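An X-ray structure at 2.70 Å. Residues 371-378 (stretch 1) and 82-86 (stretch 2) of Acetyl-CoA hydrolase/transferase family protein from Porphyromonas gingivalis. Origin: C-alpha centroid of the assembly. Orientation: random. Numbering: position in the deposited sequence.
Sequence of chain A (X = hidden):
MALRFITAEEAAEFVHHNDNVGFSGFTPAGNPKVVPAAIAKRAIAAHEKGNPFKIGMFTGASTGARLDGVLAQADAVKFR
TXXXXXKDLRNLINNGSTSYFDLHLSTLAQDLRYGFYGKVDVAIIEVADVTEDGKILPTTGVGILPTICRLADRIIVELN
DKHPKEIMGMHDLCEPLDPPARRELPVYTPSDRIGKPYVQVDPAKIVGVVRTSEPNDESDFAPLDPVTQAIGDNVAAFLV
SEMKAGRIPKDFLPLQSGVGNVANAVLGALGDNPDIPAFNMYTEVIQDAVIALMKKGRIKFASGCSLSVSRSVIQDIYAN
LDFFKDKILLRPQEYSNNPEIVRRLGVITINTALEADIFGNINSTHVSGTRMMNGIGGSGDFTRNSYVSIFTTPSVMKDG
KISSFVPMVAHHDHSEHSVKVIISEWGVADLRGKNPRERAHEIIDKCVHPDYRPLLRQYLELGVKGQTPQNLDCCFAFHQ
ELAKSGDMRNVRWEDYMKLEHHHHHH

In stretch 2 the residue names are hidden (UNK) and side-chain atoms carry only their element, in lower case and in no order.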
# COMPACT_ATOMS: atom_id res chain seq x y z
N ARG A 371 -9.95 -18.67 7.89
CA ARG A 371 -8.86 -19.62 7.72
C ARG A 371 -7.69 -19.12 6.90
O ARG A 371 -7.81 -18.91 5.69
CB ARG A 371 -9.37 -20.91 7.10
CG ARG A 371 -10.07 -21.84 8.07
CD ARG A 371 -10.13 -23.25 7.47
NE ARG A 371 -8.90 -23.50 6.70
CZ ARG A 371 -8.85 -23.61 5.37
NH1 ARG A 371 -7.69 -23.82 4.77
NH2 ARG A 371 -9.97 -23.53 4.65
N MSE A 372 -6.54 -18.96 7.55
CA MSE A 372 -5.35 -18.50 6.85
C MSE A 372 -4.98 -19.47 5.74
O MSE A 372 -5.17 -20.68 5.84
CB MSE A 372 -4.15 -18.36 7.80
CG MSE A 372 -2.81 -18.06 7.10
SE MSE A 372 -2.76 -16.47 5.94
CE MSE A 372 -2.77 -15.09 7.26
N MSE A 373 -4.45 -18.89 4.68
CA MSE A 373 -4.03 -19.62 3.51
C MSE A 373 -2.51 -19.76 3.50
O MSE A 373 -1.97 -20.77 3.93
CB MSE A 373 -4.51 -18.84 2.29
CG MSE A 373 -5.43 -19.63 1.47
SE MSE A 373 -4.27 -21.00 0.87
CE MSE A 373 -4.54 -20.80 -1.07
N ASN A 374 -1.84 -18.72 3.01
CA ASN A 374 -0.38 -18.66 2.96
C ASN A 374 0.08 -17.37 3.63
O ASN A 374 0.73 -17.39 4.67
CB ASN A 374 0.09 -18.68 1.50
CG ASN A 374 -0.04 -20.04 0.86
OD1 ASN A 374 0.13 -20.18 -0.35
ND2 ASN A 374 -0.33 -21.05 1.65
N GLY A 375 -0.27 -16.24 3.03
CA GLY A 375 0.11 -14.95 3.56
C GLY A 375 -0.04 -13.93 2.46
O GLY A 375 -0.09 -14.30 1.28
N ILE A 376 -0.11 -12.65 2.82
CA ILE A 376 -0.27 -11.60 1.82
C ILE A 376 0.90 -11.63 0.85
O ILE A 376 0.78 -11.23 -0.30
CB ILE A 376 -0.38 -10.20 2.48
CG1 ILE A 376 -0.79 -9.18 1.41
CG2 ILE A 376 0.95 -9.80 3.11
CD1 ILE A 376 -1.14 -7.82 1.94
N GLY A 377 2.04 -12.13 1.33
CA GLY A 377 3.22 -12.23 0.49
C GLY A 377 3.70 -10.89 -0.04
O GLY A 377 3.74 -9.90 0.70
N GLY A 378 4.08 -10.85 -1.31
CA GLY A 378 4.53 -9.62 -1.92
C GLY A 378 3.47 -9.02 -2.82
O GLY A 378 3.74 -8.08 -3.55
N UNK A 82 7.59 -14.30 7.60
CA UNK A 82 6.43 -13.46 7.32
C UNK A 82 5.41 -14.12 6.38
O UNK A 82 4.30 -13.62 6.21
c UNK A 82 7.08 -12.24 6.69
c UNK A 82 8.65 -14.07 6.60
c UNK A 82 8.12 -12.88 5.80
N UNK A 83 5.81 -15.25 5.79
CA UNK A 83 4.96 -15.98 4.86
C UNK A 83 5.25 -17.47 5.02
O UNK A 83 6.40 -17.87 5.23
c UNK A 83 5.30 -15.55 3.43
c UNK A 83 2.98 -17.34 0.26
c UNK A 83 3.34 -15.55 1.82
c UNK A 83 2.59 -16.12 0.78
c UNK A 83 4.82 -17.42 1.78
c UNK A 83 4.09 -18.00 0.76
c UNK A 83 4.47 -16.19 2.33
o UNK A 83 2.25 -17.90 -0.78
N UNK A 84 4.20 -18.29 4.94
CA UNK A 84 4.37 -19.74 5.03
C UNK A 84 3.48 -20.40 4.00
O UNK A 84 2.58 -19.78 3.43
o UNK A 84 1.80 -22.14 6.08
c UNK A 84 1.59 -20.93 6.28
c UNK A 84 2.63 -20.06 6.97
n UNK A 84 0.46 -20.32 5.93
c UNK A 84 4.05 -20.28 6.44
N UNK A 85 3.75 -21.68 3.74
CA UNK A 85 3.00 -22.43 2.77
C UNK A 85 3.09 -23.95 3.01
O UNK A 85 3.24 -24.73 2.07
c UNK A 85 3.51 -22.07 1.38
o UNK A 85 2.88 -22.88 0.40
N UNK A 86 3.00 -24.36 4.27
CA UNK A 86 3.06 -25.77 4.65
C UNK A 86 1.79 -26.17 5.40
O UNK A 86 1.36 -25.48 6.32
c UNK A 86 4.29 -27.37 6.20
n UNK A 86 4.84 -28.37 5.53
o UNK A 86 3.78 -27.51 7.32
c UNK A 86 4.30 -26.01 5.53
O HOH W 1 3.61 -12.35 3.71

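Position 82 carries three side-chain carbons and no heteroatom. They close a ring onto the backbone N, which identifies proline. The peptide bond before it is cis. The ring of Pro 82 keeps well away from stretch 1, but its carbonyl is linked to it through a solvent molecule. Water 1 donates to Pro 82 O at 2.9 Å and accepts from Gly 377 N, also at 2.9 Å from the water O.

Position 83 has eight side-chain atoms: one carbon, then a ring of six carbons bearing one oxygen. A six-carbon ring with a single hydroxyl is tyrosine. The CA-to-CB bond of Tyr 83 points sideways, with chi1 in the t well, and the end of the side chain comes nearer to stretch 1. Asn 374 C lies over one face of the ring. Gly 375 O sits at the edge, near the ring plane, 3.3 Å from Tyr 83 CE1. Gly 377 CA approaches obliquely, 3.6 Å from Tyr 83 CD1. The two glycines leave the ring room. An ideal CB on Gly 375 would lie 3.0 Å from Tyr 83 CD1, a clash, and one on Gly 377 would be tight at 3.3 Å from Tyr 83 CE1. Gly 377 also has a positive phi, which by itself favours glycine. At the tip, Tyr 83 OH is 3.1 Å from Asn 374 OD1; the geometry leaves open whether they are bonded.

Position 84 has three side-chain carbons in a chain, the third carrying one oxygen and one nitrogen. The nitrogen faces backbone carbonyls of stretch 1, as an amide donor would. The residue is glutamine. Gln 84 NE2 donates to Met 373 O at 3.2 Å. It also makes a weak bond to Asn 374 O at 3.2 Å, where the angle is only 130°. The other end of the amide stays within its own stretch: Gln 84 OE1 accepts from the backbone N of position 86 at 3.1 Å. Met 372 CG packs 4.1 Å from Gln 84 NE2.

Position 85 has one side-chain carbon and one oxygen, so it is serine. Its contact is slight: Asn 374 ND2 lies 3.8 Å from Ser 85 CA and 3.9 Å from Ser 85 OG. No hydrogen bond across the stretches forms here.

Position 86 has two side-chain carbons, the second carrying one oxygen and one nitrogen. This is asparagine. Its CA-to-CB bond points away, and it does not touch stretch 1. Asn 86 occupies an N-cap position, and its side chain caps a backbone N just past the stretch.

The contact is small, burying 311 Å² in all, and joins segments far apart in sequence. Tyr 83 packs against the Asn 374 to Gly 377 turn, where two glycines leave room for its ring. Gln 84 holds the neighbouring backbone through its amide nitrogen, while its amide oxygen ties it to Asn 86. Water 1 adds a polar bridge between Pro 82 and Gly 377.

Stretch 2 82-86: PYQSN
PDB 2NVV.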